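Local coordinates for protein endonuclease 2 (Arabidopsis thaliana, PDB 4CXP) that cuts RNA and single-stranded DNA, and less readily double-stranded DNA, as a zinc-containing S1/P1-type endonuclease that yields 5'-phosphorylated products, at residues H126-V131 against I214-D219; S159-T164 against S238-V243. All coordinates share one frame; numbering follows the deposited sequence.

Contact 1: residues H126-V131 against I214-D219; sequences HQPLHV and IQAACD. With ZN (zinc ion), chain F.
Three carbons of Ile214 close on the carbonyl O of Val131. A CA-H...O contact joins Ile214 CA to Val131 O at 3.4 Å, and Ile214 CD1 approaches the same Val131 O at 3.3 Å. Ile214 CB also lies close to this oxygen. CG1 of Ile214 is anti to its backbone N (chi1 179°), and a bend at chi2 (65°) brings CD1 to the oxygen. The two side chains then cross at about a right angle, with Val131 CG1 4.0 Å from Ile214 CB.

No conventional hydrogen bond spans the two segments. The rest of the contact is small and apolar. Pro128 meets the helix with the CB-CG edge of its ring: CG is 3.9 Å from Ala216 CB, and its CB sits near the backbone N of Ala217. The methyl of Ala217 meets Pro128 O at 3.7 Å and Leu129 CD2 at 4.1 Å. Two alanines in a row let the short 3-10 turn 128-130 come close to the helix backbone.

The far side of this turn serves the metal site. His130 NE2 binds zinc at 2.1 Å, and water 1, His154 and Asp158 are among the other ligands. His130 ND1 is bonded to His58 O, which helps fix the ring. Gln127 is a second-shell residue. Its OE1 takes the N-H of Leu129 at 2.8 Å, with the donor 46° out of the carbonyl plane, while its NE2 bonds to Asp158 OD1.

Residues 126-131 connect helix 111-124 to strand 131-133. Helix 206-221 packs on one side of this loop. Leu129 also touches helix 153-169, Val131 rests on Ile60 of strand 60-62, and the Cys218-Cys66 disulfide ties the packing helix to a neighbouring loop.

Contact 2: residues S159-T164 against S238-V243; sequences SNIIET and SRLPIV
Arg239 meets Ile161 through its aliphatic base, with its CB 4.4 Å from Ile161 CD1, while its flat guanidinium leads away from the contact. At the edge of that group lies Ser238 OG, 2.9 Å from Arg239 NH1 and only 3° out of the guanidinium plane. Arg239 NE bonds to the carbonyl O of Trp220, outside the two segments.

Ile161 is the main side chain from helix 153-169. Its chi1 of -65° puts CG2 anti to the backbone N, where it meets two partners in directions about at right angles. One is Leu240 CD1, 3.8 Å from Ile161 CG2; these two side chains slide past each other in opposite directions. The other is Val243 CG2, 4.0 Å from the same Ile161 CG2. Val243 is forked over two isoleucines: its CG2 takes Ile161, and its CG1 lies 3.8 Å from Ile162 CG1.

The two helix axes approach to 10.5 Å and cross at -98°, a near-orthogonal helix packing in the mainly helical S1/P1 nuclease fold. The touching patch is therefore short. Helix 233-262 is kinked here, at Pro241 and Ile242. Within helix 153-169, Thr164 OG1 gives a bond to Asn160 O at 2.9 Å, from the opposite face of the carbonyl to Thr164 N. Trp146 NE1 also bonds to this hydroxyl.

Ile162 continues the apolar packing to Trp1, a zinc ligand. The contact rests on burial of branched apolar groups. Nearby polar groups such as Arg239, Ser238 and Thr164 find partners in their own segments or outside, not across the contact.

Both contacts are buried, but contact 1 lies somewhat nearer the centre of the chain. Contact 2 has the partly exposed Arg239 and a glycan against Pro241 at its margin. Their centres are 13 Å apart and they do not touch. Helix 153-169 relates them: it supplies one segment of contact 2, and Trp157 on it touches Gln127 and Leu129 of contact 1 as well as Arg239 and Val243 of contact 2. Helix 233-262 also reaches both, since Arg246 bonds to His126 O. Contact 1 joins a loop to a helix and carries a zinc ligand. Contact 2 joins two helices by aliphatic packing alone.

Contact 1: residues H126-V131 against I214-D219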
ATOM      1  N   HIS A 126      -2.680  -2.149  -0.275  1.00  7.17           N
ATOM      2  CA  HIS A 126      -3.326  -1.908   1.009  1.00  6.92           C
ATOM      3  C   HIS A 126      -4.087  -0.597   1.104  1.00  6.93           C
ATOM      4  O   HIS A 126      -4.798  -0.386   2.082  1.00  7.48           O
ATOM      5  CB  HIS A 126      -2.309  -2.034   2.159  1.00  7.01           C
ATOM      6  CG  HIS A 126      -1.992  -3.453   2.493  1.00  6.92           C
ATOM      7  ND1 HIS A 126      -1.043  -4.203   1.848  1.00  7.41           N
ATOM      8  CD2 HIS A 126      -2.581  -4.287   3.378  1.00  7.53           C
ATOM      9  CE1 HIS A 126      -1.073  -5.441   2.325  1.00  7.40           C
ATOM     10  NE2 HIS A 126      -1.995  -5.523   3.260  1.00  7.88           N
ATOM     11  N   GLN A 127      -3.952   0.284   0.125  1.00  7.03           N
ATOM     12  CA  GLN A 127      -4.724   1.526   0.128  1.00  7.25           C
ATOM     13  C   GLN A 127      -6.118   1.150  -0.395  1.00  7.35           C
ATOM     14  O   GLN A 127      -6.237   0.681  -1.520  1.00  7.81           O
ATOM     15  CB  GLN A 127      -4.020   2.559  -0.770  1.00  7.75           C
ATOM     16  CG  GLN A 127      -4.235   4.029  -0.432  1.00  7.67           C
ATOM     17  CD  GLN A 127      -5.600   4.575  -0.808  1.00  7.82           C
ATOM     18  OE1 GLN A 127      -6.626   4.064  -0.356  1.00  8.34           O
ATOM     19  NE2 GLN A 127      -5.624   5.628  -1.609  1.00  8.01           N
ATOM     20  N   PRO A 128      -7.187   1.279   0.424  1.00  7.56           N
ATOM     21  CA  PRO A 128      -8.498   0.815  -0.045  1.00  8.41           C
ATOM     22  C   PRO A 128      -8.895   1.321  -1.422  1.00  8.11           C
ATOM     23  O   PRO A 128      -9.462   0.568  -2.226  1.00  9.21           O
ATOM     24  CB  PRO A 128      -9.439   1.298   1.057  1.00  8.85           C
ATOM     25  CG  PRO A 128      -8.568   1.267   2.290  1.00  8.65           C
ATOM     26  CD  PRO A 128      -7.236   1.770   1.804  1.00  7.66           C
ATOM     27  N   LEU A 129      -8.641   2.595  -1.703  1.00  7.90           N
ATOM     28  CA  LEU A 129      -9.041   3.160  -2.988  1.00  8.45           C
ATOM     29  C   LEU A 129      -8.104   2.840  -4.140  1.00  8.94           C
ATOM     30  O   LEU A 129      -8.357   3.260  -5.244  1.00 12.56           O
ATOM     31  CB  LEU A 129      -9.342   4.645  -2.879  1.00  8.74           C
ATOM     32  CG  LEU A 129     -10.589   4.982  -2.062  1.00  8.42           C
ATOM     33  CD1 LEU A 129     -10.770   6.477  -1.961  1.00  9.30           C
ATOM     34  CD2 LEU A 129     -11.836   4.362  -2.642  1.00  9.81           C
ATOM     35  N   HIS A 130      -7.069   2.035  -3.895  1.00  8.04           N
ATOM     36  CA  HIS A 130      -6.321   1.383  -4.969  1.00  8.39           C
ATOM     37  C   HIS A 130      -6.947   0.058  -5.407  1.00  8.91           C
ATOM     38  O   HIS A 130      -6.443  -0.542  -6.337  1.00 10.25           O
ATOM     39  CB  HIS A 130      -4.851   1.191  -4.591  1.00  8.34           C
ATOM     40  CG  HIS A 130      -4.038   2.426  -4.797  1.00  8.21           C
ATOM     41  ND1 HIS A 130      -2.963   2.473  -5.642  1.00  8.58           N
ATOM     42  CD2 HIS A 130      -4.184   3.685  -4.321  1.00  8.26           C
ATOM     43  CE1 HIS A 130      -2.487   3.701  -5.681  1.00  8.61           C
ATOM     44  NE2 HIS A 130      -3.209   4.464  -4.884  1.00  8.77           N
ATOM     45  N   VAL A 131      -8.027  -0.373  -4.755  1.00  9.32           N
ATOM     46  CA  VAL A 131      -8.775  -1.573  -5.165  1.00  9.87           C
ATOM     47  C   VAL A 131     -10.236  -1.138  -5.088  1.00 10.50           C
ATOM     48  O   VAL A 131     -10.949  -1.373  -4.084  1.00 12.15           O
ATOM     49  CB  VAL A 131      -8.514  -2.807  -4.279  1.00 10.86           C
ATOM     50  CG1 VAL A 131      -9.246  -4.018  -4.841  1.00 11.64           C
ATOM     51  CG2 VAL A 131      -7.021  -3.062  -4.146  1.00 11.63           C
ATOM     52  N   ILE A 214     -11.142  -3.713  -1.123  1.00  8.24           N
ATOM     53  CA  ILE A 214     -12.393  -3.265  -1.724  1.00  8.67           C
ATOM     54  C   ILE A 214     -13.505  -3.246  -0.668  1.00  8.18           C
ATOM     55  O   ILE A 214     -14.371  -2.376  -0.681  1.00  8.75           O
ATOM     56  CB  ILE A 214     -12.763  -4.074  -2.973  1.00 10.20           C
ATOM     57  CG1 ILE A 214     -14.088  -3.620  -3.578  1.00 12.31           C
ATOM     58  CG2 ILE A 214     -12.898  -5.552  -2.690  1.00 10.73           C
ATOM     59  CD1 ILE A 214     -14.120  -2.236  -4.134  1.00 14.72           C
ATOM     60  N   GLN A 215     -13.479  -4.181   0.276  1.00  8.08           N
ATOM     61  CA  GLN A 215     -14.467  -4.169   1.350  1.00  8.20           C
ATOM     62  C   GLN A 215     -14.322  -2.879   2.174  1.00  7.58           C
ATOM     63  O   GLN A 215     -15.302  -2.226   2.494  1.00  8.64           O
ATOM     64  CB  GLN A 215     -14.346  -5.431   2.203  1.00  8.43           C
ATOM     65  CG  GLN A 215     -15.492  -5.638   3.163  1.00  8.86           C
ATOM     66  CD  GLN A 215     -16.807  -5.857   2.469  1.00  9.23           C
ATOM     67  OE1 GLN A 215     -16.960  -6.790   1.660  1.00 10.71           O
ATOM     68  NE2 GLN A 215     -17.777  -5.038   2.781  1.00  9.99           N
ATOM     69  N   ALA A 216     -13.081  -2.495   2.470  1.00  7.56           N
ATOM     70  CA  ALA A 216     -12.816  -1.232   3.170  1.00  7.96           C
ATOM     71  C   ALA A 216     -13.219  -0.020   2.336  1.00  7.93           C
ATOM     72  O   ALA A 216     -13.707   0.973   2.871  1.00  8.75           O
ATOM     73  CB  ALA A 216     -11.347  -1.116   3.554  1.00  8.47           C
ATOM     74  N   ALA A 217     -13.010  -0.094   1.026  1.00  8.20           N
ATOM     75  CA  ALA A 217     -13.442   0.992   0.165  1.00  9.26           C
ATOM     76  C   ALA A 217     -14.942   1.206   0.319  1.00  9.28           C
ATOM     77  O   ALA A 217     -15.414   2.341   0.450  1.00 10.46           O
ATOM     78  CB  ALA A 217     -13.067   0.717  -1.282  1.00  9.76           C
ATOM     79  N   CYS A 218     -15.709   0.110   0.317  0.70  9.01           N
ATOM     80  CA  CYS A 218     -17.158   0.184   0.493  0.70  9.88           C
ATOM     81  C   CYS A 218     -17.571   0.714   1.843  0.70  9.40           C
ATOM     82  O   CYS A 218     -18.422   1.601   1.949  0.70 12.77           O
ATOM     83  CB  CYS A 218     -17.809  -1.192   0.314  0.70 10.93           C
ATOM     84  SG  CYS A 218     -17.978  -1.720  -1.392  0.70 14.80           S
ATOM     85  N   ASP A 219     -17.011   0.126   2.887  1.00  8.76           N
ATOM     86  CA  ASP A 219     -17.516   0.368   4.242  1.00  9.20           C
ATOM     87  C   ASP A 219     -16.959   1.611   4.898  1.00  8.68           C
ATOM     88  O   ASP A 219     -17.561   2.128   5.834  1.00 10.24           O
ATOM     89  CB  ASP A 219     -17.223  -0.832   5.141  1.00  9.32           C
ATOM     90  CG  ASP A 219     -17.900  -2.109   4.692  1.00 10.18           C
ATOM     91  OD1 ASP A 219     -19.040  -2.043   4.183  1.00 12.73           O
ATOM     92  OD2 ASP A 219     -17.302  -3.175   4.869  1.00 10.20           O
TER
HETATM   93 ZN    ZN F 932      -3.092   6.584  -5.007  1.00  9.68          ZN
HETATM   94  O   HOH W   1      -2.886   7.201  -6.993  1.00 14.05           O

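Contact 2: residues S159-T164 against S238-V243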
ATOM      1  N   SER A 159      -3.089  10.610   1.011  1.00  7.93           N
ATOM      2  CA  SER A 159      -2.292  11.645   1.635  1.00  8.90           C
ATOM      3  C   SER A 159      -2.964  12.431   2.748  1.00  8.24           C
ATOM      4  O   SER A 159      -2.353  12.656   3.790  1.00  8.93           O
ATOM      5  CB  SER A 159      -1.812  12.638   0.561  1.00 11.78           C
ATOM      6  OG  SER A 159      -0.928  12.009  -0.337  1.00 13.29           O
ATOM      7  N   ASN A 160      -4.170  12.963   2.547  1.00  8.25           N
ATOM      8  CA  ASN A 160      -4.646  13.978   3.496  1.00  8.79           C
ATOM      9  C   ASN A 160      -4.871  13.454   4.895  1.00  7.78           C
ATOM     10  O   ASN A 160      -4.514  14.135   5.861  1.00  8.56           O
ATOM     11  CB  ASN A 160      -5.917  14.695   3.040  1.00  9.37           C
ATOM     12  CG  ASN A 160      -5.728  15.459   1.760  1.00 10.97           C
ATOM     13  OD1 ASN A 160      -5.283  16.626   1.748  1.00 18.59           O
ATOM     14  ND2 ASN A 160      -6.074  14.846   0.692  1.00 12.04           N
ATOM     15  N   ILE A 161      -5.473  12.274   5.045  1.00  8.00           N
ATOM     16  CA  ILE A 161      -5.690  11.735   6.383  1.00  7.63           C
ATOM     17  C   ILE A 161      -4.340  11.609   7.113  1.00  7.48           C
ATOM     18  O   ILE A 161      -4.190  12.057   8.250  1.00  8.01           O
ATOM     19  CB  ILE A 161      -6.433  10.392   6.365  1.00  7.89           C
ATOM     20  CG1 ILE A 161      -7.858  10.567   5.828  1.00  8.71           C
ATOM     21  CG2 ILE A 161      -6.439   9.783   7.749  1.00  8.80           C
ATOM     22  CD1 ILE A 161      -8.522   9.261   5.467  1.00  9.57           C
ATOM     23  N   ILE A 162      -3.369  10.983   6.456  1.00  7.51           N
ATOM     24  CA  ILE A 162      -2.076  10.767   7.090  1.00  7.60           C
ATOM     25  C   ILE A 162      -1.385  12.096   7.423  1.00  8.05           C
ATOM     26  O   ILE A 162      -0.848  12.260   8.515  1.00  8.67           O
ATOM     27  CB  ILE A 162      -1.185   9.875   6.207  1.00  8.11           C
ATOM     28  CG1 ILE A 162      -1.778   8.469   6.109  1.00  8.66           C
ATOM     29  CG2 ILE A 162       0.236   9.817   6.759  1.00  9.06           C
ATOM     30  CD1 ILE A 162      -1.148   7.630   5.018  1.00  9.86           C
ATOM     31  N   GLU A 163      -1.399  13.029   6.481  1.00  8.27           N
ATOM     32  CA  GLU A 163      -0.741  14.314   6.698  1.00  9.41           C
ATOM     33  C   GLU A 163      -1.372  15.078   7.849  1.00  8.47           C
ATOM     34  O   GLU A 163      -0.669  15.721   8.635  1.00  9.18           O
ATOM     35  CB  GLU A 163      -0.796  15.158   5.427  1.00 12.08           C
ATOM     36  CG  GLU A 163       0.118  14.729   4.311  1.00 16.43           C
ATOM     37  CD  GLU A 163      -0.237  15.404   2.975  1.00 24.37           C
ATOM     38  OE1 GLU A 163      -1.307  16.052   2.857  1.00 30.09           O
ATOM     39  OE2 GLU A 163       0.528  15.248   2.015  1.00 31.19           O
ATOM     40  N   THR A 164      -2.693  15.066   7.930  1.00  8.78           N
ATOM     41  CA  THR A 164      -3.383  15.775   8.991  1.00  9.06           C
ATOM     42  C   THR A 164      -3.090  15.125  10.328  1.00  8.75           C
ATOM     43  O   THR A 164      -2.881  15.808  11.332  1.00  9.54           O
ATOM     44  CB  THR A 164      -4.882  15.851   8.681  1.00 10.13           C
ATOM     45  OG1 THR A 164      -5.054  16.526   7.435  1.00 12.21           O
ATOM     46  CG2 THR A 164      -5.627  16.574   9.764  1.00 11.19           C
ATOM     47  N   SER A 238     -13.004   8.874  12.517  1.00  9.38           N
ATOM     48  CA  SER A 238     -13.600   7.572  12.314  1.00  9.92           C
ATOM     49  C   SER A 238     -12.822   6.711  11.324  1.00  8.98           C
ATOM     50  O   SER A 238     -12.845   5.502  11.452  1.00 10.36           O
ATOM     51  CB  SER A 238     -15.055   7.680  11.917  1.00 10.97           C
ATOM     52  OG  SER A 238     -15.232   8.360  10.723  1.00 11.42           O
ATOM     53  N   ARG A 239     -12.138   7.321  10.354  1.00  8.57           N
ATOM     54  CA  ARG A 239     -11.381   6.569   9.357  1.00  8.66           C
ATOM     55  C   ARG A 239      -9.923   6.379   9.728  1.00  8.86           C
ATOM     56  O   ARG A 239      -9.271   5.514   9.151  1.00  8.98           O
ATOM     57  CB  ARG A 239     -11.509   7.204   7.962  1.00  9.16           C
ATOM     58  CG  ARG A 239     -12.759   6.807   7.215  1.00  9.54           C
ATOM     59  CD  ARG A 239     -14.068   7.128   7.912  1.00  9.55           C
ATOM     60  NE  ARG A 239     -15.172   6.785   7.035  1.00 10.02           N
ATOM     61  CZ  ARG A 239     -16.438   6.974   7.321  1.00 12.88           C
ATOM     62  NH1 ARG A 239     -16.776   7.438   8.512  1.00 16.91           N
ATOM     63  NH2 ARG A 239     -17.343   6.676   6.417  1.00 16.74           N
ATOM     64  N   LEU A 240      -9.401   7.129  10.680  1.00 10.72           N
ATOM     65  CA  LEU A 240      -8.013   6.978  11.010  1.00 11.26           C
ATOM     66  C   LEU A 240      -7.656   5.554  11.466  1.00 10.52           C
ATOM     67  O   LEU A 240      -6.618   5.051  11.044  1.00 10.31           O
ATOM     68  CB  LEU A 240      -7.591   8.053  11.994  1.00 13.68           C
ATOM     69  CG  LEU A 240      -6.091   8.146  12.284  1.00 12.56           C
ATOM     70  CD1 LEU A 240      -5.218   8.422  11.072  1.00 13.01           C
ATOM     71  CD2 LEU A 240      -5.893   9.231  13.330  1.00 14.13           C
ATOM     72  N   PRO A 241      -8.500   4.866  12.269  1.00 10.46           N
ATOM     73  CA  PRO A 241      -8.107   3.512  12.650  1.00 10.52           C
ATOM     74  C   PRO A 241      -7.936   2.561  11.484  1.00  8.26           C
ATOM     75  O   PRO A 241      -7.080   1.686  11.535  1.00  7.49           O
ATOM     76  CB  PRO A 241      -9.218   3.062  13.608  1.00 11.93           C
ATOM     77  CG  PRO A 241      -9.756   4.329  14.169  1.00 13.57           C
ATOM     78  CD  PRO A 241      -9.679   5.310  13.027  1.00 12.03           C
ATOM     79  N   ILE A 242      -8.718   2.724  10.431  1.00  9.04           N
ATOM     80  CA  ILE A 242      -8.578   1.824   9.285  0.50  8.10           C
ATOM     81  C   ILE A 242      -7.325   2.197   8.491  1.00  7.53           C
ATOM     82  O   ILE A 242      -6.666   1.304   7.977  1.00  7.41           O
ATOM     83  CB  ILE A 242      -9.877   1.679   8.433  0.50  9.23           C
ATOM     84  CG1 ILE A 242      -9.681   0.777   7.218  0.50 10.64           C
ATOM     85  CG2 ILE A 242     -10.328   2.988   7.873  0.50  9.74           C
ATOM     86  CD1 ILE A 242      -9.214  -0.616   7.531  0.50 13.39           C
ATOM     87  N   VAL A 243      -6.975   3.478   8.406  1.00  7.56           N
ATOM     88  CA  VAL A 243      -5.700   3.846   7.828  1.00  7.44           C
ATOM     89  C   VAL A 243      -4.554   3.186   8.613  1.00  7.00           C
ATOM     90  O   VAL A 243      -3.655   2.584   8.033  1.00  7.34           O
ATOM     91  CB  VAL A 243      -5.558   5.370   7.728  1.00  8.62           C
ATOM     92  CG1 VAL A 243      -4.138   5.772   7.360  1.00  9.48           C
ATOM     93  CG2 VAL A 243      -6.558   5.906   6.704  1.00 10.10           C
TER